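Local coordinates for ribosomal-protein-serine acetyltransferase, putative (Vibrio cholerae O1 biovar eltor, PDB 2FCK) that probably transfers an acetyl group to the N-terminal serine or alanine of a protein, as a member of the GNAT acetyltransferase superfamily, at residues 39-43 against 166-170; 84-90 against 100-106. All coordinates share one frame; numbering follows the deposited sequence.

In the fold
Contact 2 is the heart of the sheet, an antiparallel pair about 1 Å from the centre of the chain. Contact 1 lies at the surface, its centre about 14 Å from that of contact 2, where the loop before helix 51-66 meets the turn between strands 166-167 and 170-179. Residues 84-106 are nested in the sequence enclosed by contact 1. The two touch directly: V42 CG1 packs on W104 NE1 at 3.6 Å, so the 39-43 loop leans on the sheet's indole. A nitrate, probably from the crystallisation liquor, is bonded to I105 N on the side of strand 98-105 that faces strand 134-139, near where GNAT enzymes usually bind acetyl-CoA, and may mark part of that site.

Contact 1 of 2, residues 39-43 against 166-170; sequences HQWVD and LYAGE
D43 reaches over the phenol of Y167 in passing: OD1 stands above one ring face, off-centre toward the rim and 3.1 Å from CD2, with the carboxylate plane turned 74° from the ring. The two side chains run past each other in opposite directions. The same OD1 accepts A168 N at 2.7 Å, on its syn lone pair, through a bent bond with an angle of 140° at the hydrogen. OD2 adds a weak second bond to the same nitrogen, and a water donating to OD2 also accepts from G169 N. One carboxylate thus serves A168 N directly and G169 N through a water, both in the type I' turn Y167-E170 that joins strands 166-167 and 170-179.

Y167 CG is anti to its backbone nitrogen (chi1 -177°), which swings the ring under the 39-43 loop. There W41 O comes to the ring edge, 3.6 Å from CE2, while a water that donates to Q40 O at 2.9 Å also hydrogen-bonds Y167 OH at 3.3 Å. Q40 CG lies over one face of the W41 indole, which also packs on D140, E142 and N143.

The position of OD1 over the Y167 face is probably paid for by the amide of A168, which, with the water on G169 N, would be expected to favour the ionised carboxylate.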
loop_
_atom_site.group_PDB
_atom_site.type_symbol
_atom_site.label_atom_id
_atom_site.label_comp_id
_atom_site.label_asym_id
_atom_site.label_seq_id
_atom_site.Cartn_x
_atom_site.Cartn_y
_atom_site.Cartn_z
ATOM N N HIS A 39 11.524 17.546 -15.386
ATOM C CA HIS A 39 12.125 18.128 -14.187
ATOM C C HIS A 39 11.063 18.486 -13.144
ATOM O O HIS A 39 11.355 18.532 -11.958
ATOM C CB HIS A 39 12.901 19.401 -14.537
ATOM C CG HIS A 39 12.037 20.489 -15.086
ATOM N ND1 HIS A 39 11.654 20.543 -16.414
ATOM C CD2 HIS A 39 11.426 21.526 -14.471
ATOM C CE1 HIS A 39 10.879 21.598 -16.598
ATOM N NE2 HIS A 39 10.727 22.212 -15.438
ATOM N N GLN A 40 9.841 18.741 -13.569
ATOM C CA GLN A 40 8.872 19.226 -12.605
ATOM C C GLN A 40 8.144 18.105 -11.889
ATOM O O GLN A 40 7.512 18.351 -10.864
ATOM C CB GLN A 40 7.877 20.156 -13.255
ATOM C CG GLN A 40 6.882 19.501 -14.134
ATOM C CD GLN A 40 6.169 20.514 -15.025
ATOM O OE1 GLN A 40 5.545 21.465 -14.538
ATOM N NE2 GLN A 40 6.242 20.301 -16.331
ATOM N N TRP A 41 8.250 16.892 -12.423
ATOM C CA TRP A 41 7.553 15.733 -11.893
ATOM C C TRP A 41 8.471 14.781 -11.144
ATOM O O TRP A 41 8.032 14.129 -10.218
ATOM C CB TRP A 41 6.832 14.955 -13.007
ATOM C CG TRP A 41 5.984 15.803 -13.902
ATOM C CD1 TRP A 41 6.119 15.963 -15.265
ATOM C CD2 TRP A 41 4.868 16.613 -13.516
ATOM N NE1 TRP A 41 5.152 16.820 -15.736
ATOM C CE2 TRP A 41 4.377 17.241 -14.683
ATOM C CE3 TRP A 41 4.242 16.884 -12.291
ATOM C CZ2 TRP A 41 3.272 18.122 -14.659
ATOM C CZ3 TRP A 41 3.151 17.754 -12.271
ATOM C CH2 TRP A 41 2.674 18.363 -13.452
ATOM N N VAL A 42 9.713 14.621 -11.599
ATOM C CA VAL A 42 10.616 13.696 -10.921
ATOM C C VAL A 42 11.156 14.428 -9.676
ATOM O O VAL A 42 11.390 15.651 -9.697
ATOM C CB VAL A 42 11.700 13.108 -11.882
ATOM C CG1 VAL A 42 11.925 11.672 -11.544
ATOM C CG2 VAL A 42 11.233 13.144 -13.340
ATOM N N ASP A 43 11.263 13.701 -8.563
ATOM C CA ASP A 43 11.517 14.305 -7.231
ATOM C C ASP A 43 12.909 14.925 -7.045
ATOM O O ASP A 43 13.046 16.085 -6.657
ATOM C CB ASP A 43 11.303 13.249 -6.128
ATOM C CG ASP A 43 10.618 13.814 -4.908
ATOM O OD1 ASP A 43 9.731 14.675 -5.076
ATOM O OD2 ASP A 43 10.940 13.383 -3.779
ATOM N N LEU A 166 3.958 11.443 -2.039
ATOM C CA LEU A 166 4.908 12.468 -1.590
ATOM C C LEU A 166 5.668 13.094 -2.772
ATOM O O LEU A 166 6.138 12.370 -3.648
ATOM C CB LEU A 166 5.914 11.862 -0.609
ATOM C CG LEU A 166 5.317 11.171 0.625
ATOM C CD1 LEU A 166 6.384 10.342 1.358
ATOM C CD2 LEU A 166 4.680 12.243 1.524
ATOM N N TYR A 167 5.762 14.425 -2.772
ATOM C CA TYR A 167 6.735 15.149 -3.605
ATOM C C TYR A 167 7.580 16.091 -2.760
ATOM O O TYR A 167 7.044 17.026 -2.140
ATOM C CB TYR A 167 6.066 15.925 -4.734
ATOM C CG TYR A 167 7.067 16.617 -5.659
ATOM C CD1 TYR A 167 7.545 17.904 -5.370
ATOM C CD2 TYR A 167 7.542 15.975 -6.809
ATOM C CE1 TYR A 167 8.452 18.535 -6.206
ATOM C CE2 TYR A 167 8.457 16.596 -7.645
ATOM C CZ TYR A 167 8.908 17.870 -7.336
ATOM O OH TYR A 167 9.822 18.493 -8.168
ATOM N N ALA A 168 8.896 15.836 -2.742
ATOM C CA ALA A 168 9.857 16.620 -1.943
ATOM C C ALA A 168 9.573 16.480 -0.438
ATOM O O ALA A 168 9.627 17.464 0.309
ATOM C CB ALA A 168 9.849 18.108 -2.369
ATOM N N GLY A 169 9.278 15.244 -0.017
ATOM C CA GLY A 169 8.874 14.929 1.356
ATOM C C GLY A 169 7.546 15.505 1.865
ATOM O O GLY A 169 7.243 15.356 3.041
ATOM N N GLU A 170 6.758 16.166 1.008
ATOM C CA GLU A 170 5.417 16.706 1.386
ATOM C C GLU A 170 4.266 16.011 0.642
ATOM O O GLU A 170 4.450 15.595 -0.506
ATOM C CB GLU A 170 5.324 18.179 1.081
ATOM C CG GLU A 170 6.178 19.018 2.003
ATOM C CD GLU A 170 6.045 20.507 1.714
ATOM O OE1 GLU A 170 5.641 20.874 0.572
ATOM O OE2 GLU A 170 6.355 21.317 2.628
HETATM O O HOH W 1 8.057 20.892 -9.501
HETATM O O HOH W 2 8.988 12.645 -1.511
#

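Contact 2 of 2, residues 84-90 against 100-106; sequences VGMVAIN and SLGYWIG. With NO3 (nitrate ion), chain C.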
loop_
_atom_site.group_PDB
_atom_site.type_symbol
_atom_site.label_atom_id
_atom_site.label_comp_id
_atom_site.label_asym_id
_atom_site.label_seq_id
_atom_site.Cartn_x
_atom_site.Cartn_y
_atom_site.Cartn_z
ATOM N N VAL A 84 15.234 6.052 -22.176
ATOM C CA VAL A 84 14.033 6.839 -22.581
ATOM C C VAL A 84 13.095 7.189 -21.445
ATOM O O VAL A 84 12.159 7.996 -21.602
ATOM C CB VAL A 84 13.198 6.140 -23.719
ATOM C CG1 VAL A 84 14.099 5.785 -24.886
ATOM C CG2 VAL A 84 12.472 4.924 -23.201
ATOM N N GLY A 85 13.367 6.607 -20.274
ATOM C CA GLY A 85 12.476 6.805 -19.133
ATOM C C GLY A 85 12.624 5.699 -18.109
ATOM O O GLY A 85 13.640 4.960 -18.111
HETATM N N MSE A 86 11.634 5.598 -17.220
HETATM C CA MSE A 86 11.664 4.561 -16.171
HETATM C C MSE A 86 10.239 4.085 -15.927
HETATM O O MSE A 86 9.266 4.852 -16.082
HETATM C CB MSE A 86 12.268 5.114 -14.892
HETATM C CG MSE A 86 13.763 5.405 -15.007
HETATM SE SE MSE A 86 14.466 5.867 -13.221
HETATM C CE MSE A 86 14.748 4.023 -12.628
ATOM N N VAL A 87 10.119 2.816 -15.568
ATOM C CA VAL A 87 8.874 2.272 -15.035
ATOM C C VAL A 87 9.257 1.567 -13.745
ATOM O O VAL A 87 10.344 0.965 -13.659
ATOM C CB VAL A 87 8.158 1.303 -16.038
ATOM C CG1 VAL A 87 7.644 2.086 -17.303
ATOM C CG2 VAL A 87 9.060 0.070 -16.399
ATOM N N ALA A 88 8.398 1.678 -12.742
ATOM C CA ALA A 88 8.770 1.108 -11.444
ATOM C C ALA A 88 7.641 0.437 -10.734
ATOM O O ALA A 88 6.506 0.932 -10.781
ATOM C CB ALA A 88 9.343 2.199 -10.552
ATOM N N ILE A 89 7.977 -0.615 -9.980
ATOM C CA ILE A 89 7.096 -1.036 -8.878
ATOM C C ILE A 89 7.600 -0.259 -7.660
ATOM O O ILE A 89 8.736 -0.474 -7.185
ATOM C CB ILE A 89 7.175 -2.553 -8.574
ATOM C CG1 ILE A 89 6.820 -3.387 -9.809
ATOM C CG2 ILE A 89 6.183 -2.918 -7.440
ATOM C CD1 ILE A 89 7.266 -4.838 -9.754
ATOM N N ASN A 90 6.778 0.674 -7.196
ATOM C CA ASN A 90 7.203 1.522 -6.109
ATOM C C ASN A 90 7.072 0.853 -4.767
ATOM O O ASN A 90 7.920 1.082 -3.912
ATOM C CB ASN A 90 6.371 2.801 -6.064
ATOM C CG ASN A 90 6.650 3.719 -7.175
ATOM O OD1 ASN A 90 7.788 3.851 -7.619
ATOM N ND2 ASN A 90 5.602 4.421 -7.631
ATOM N N SER A 100 2.004 -0.854 -6.148
ATOM C CA SER A 100 1.993 0.553 -6.608
ATOM C C SER A 100 2.979 0.742 -7.732
ATOM O O SER A 100 4.152 0.396 -7.586
ATOM C CB SER A 100 2.503 1.424 -5.409
ATOM O OG SER A 100 3.200 2.594 -5.876
ATOM N N LEU A 101 2.520 1.296 -8.852
ATOM C CA LEU A 101 3.433 1.520 -9.986
ATOM C C LEU A 101 3.634 3.011 -10.220
ATOM O O LEU A 101 2.743 3.878 -9.920
ATOM C CB LEU A 101 2.860 0.912 -11.280
ATOM C CG LEU A 101 2.520 -0.574 -11.303
ATOM C CD1 LEU A 101 2.223 -0.932 -12.754
ATOM C CD2 LEU A 101 3.598 -1.480 -10.778
ATOM N N GLY A 102 4.803 3.325 -10.772
ATOM C CA GLY A 102 5.080 4.681 -11.188
ATOM C C GLY A 102 5.878 4.606 -12.469
ATOM O O GLY A 102 6.350 3.534 -12.855
ATOM N N TYR A 103 6.009 5.733 -13.147
ATOM C CA TYR A 103 6.753 5.772 -14.394
ATOM C C TYR A 103 6.969 7.220 -14.839
ATOM O O TYR A 103 6.254 8.140 -14.380
ATOM C CB TYR A 103 6.016 5.021 -15.562
ATOM C CG TYR A 103 4.543 5.450 -15.626
ATOM C CD1 TYR A 103 4.160 6.545 -16.384
ATOM C CD2 TYR A 103 3.587 4.769 -14.888
ATOM C CE1 TYR A 103 2.772 6.966 -16.410
ATOM C CE2 TYR A 103 2.220 5.164 -14.896
ATOM C CZ TYR A 103 1.841 6.252 -15.645
ATOM O OH TYR A 103 0.494 6.614 -15.661
ATOM N N TRP A 104 7.929 7.403 -15.732
ATOM C CA TRP A 104 8.068 8.694 -16.395
ATOM C C TRP A 104 8.752 8.414 -17.714
ATOM O O TRP A 104 9.659 7.622 -17.792
ATOM C CB TRP A 104 8.797 9.729 -15.522
ATOM C CG TRP A 104 10.081 9.308 -14.890
ATOM C CD1 TRP A 104 10.268 8.865 -13.636
ATOM C CD2 TRP A 104 11.369 9.334 -15.517
ATOM N NE1 TRP A 104 11.616 8.611 -13.420
ATOM C CE2 TRP A 104 12.308 8.897 -14.562
ATOM C CE3 TRP A 104 11.815 9.707 -16.792
ATOM C CZ2 TRP A 104 13.681 8.809 -14.847
ATOM C CZ3 TRP A 104 13.170 9.637 -17.077
ATOM C CH2 TRP A 104 14.086 9.177 -16.108
ATOM N N ILE A 105 8.232 8.998 -18.790
ATOM C CA ILE A 105 8.783 8.690 -20.097
ATOM C C ILE A 105 8.970 10.031 -20.809
ATOM O O ILE A 105 8.095 10.893 -20.718
ATOM C CB ILE A 105 7.806 7.808 -20.968
ATOM C CG1 ILE A 105 7.427 6.496 -20.244
ATOM C CG2 ILE A 105 8.395 7.537 -22.359
ATOM C CD1 ILE A 105 8.555 5.469 -20.219
ATOM N N GLY A 106 10.117 10.178 -21.466
ATOM C CA GLY A 106 10.430 11.402 -22.182
ATOM C C GLY A 106 9.430 11.602 -23.301
ATOM O O GLY A 106 9.047 10.654 -23.996
HETATM N N NO3 C . 4.994 10.007 -18.382
HETATM O O1 NO3 C . 6.097 10.853 -18.392
HETATM O O2 NO3 C . 4.194 9.963 -17.258
HETATM O O3 NO3 C . 4.680 9.194 -19.459
#
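N90 N donates to S100 O at 2.7 Å, the shortest hydrogen bond between 84-90 and 100-106, which lie on the two strands of an antiparallel hairpin in the GNAT fold. Five more backbone bonds follow in a ladder, with M86 facing W104 and A88 facing G102 as hydrogen-bonded pairs, and G106 N closing the far end on V84 O at an angle of 175°. Carbonyls in the middle also meet CA-H groups: M86 O, besides accepting W104 N, lies 3.2 Å from Y103 CA. At the N90 end, ND2 makes a weak bond to S100 OG; there the neighbouring subunit approaches, with its F96 packing on S100.

On one face of the sheet the W104 indole folds back over strand 84-90, its CG held between backbone N and carbonyl carbon (chi1 49°). Selenomethionine M86 runs alongside it in the same direction. M86 CB sits over the five-membered ring as a CH-pi contact, 4.1 Å from its centroid, and M86 CG lies 3.4 Å from W104 CZ2. M86 is modelled in two conformers; in one of them SE approaches the six-membered ring obliquely, so this Met-aromatic contact is less certain. The indole also crosses G85, with CZ3 3.6 Å from G85 CA. Outside the hairpin it meets L38, V42 and W44.

The other face carries V87, I89, L101, Y103 and I105. V87 CG1 meets Y103 CB at 3.8 Å, and I89 CG1 packs against L101 CD2. Helix 114-129 covers V87, I89 and Y103, while Y103 OH binds S146 O. A nitrate, probably from the crystallisation liquor, lies beside strand 100-105: its O2 is at the Y103 ring edge, 3.4 Å from CE1, and its O1 accepts I105 N at 2.9 Å along a nearly straight N-H (175°).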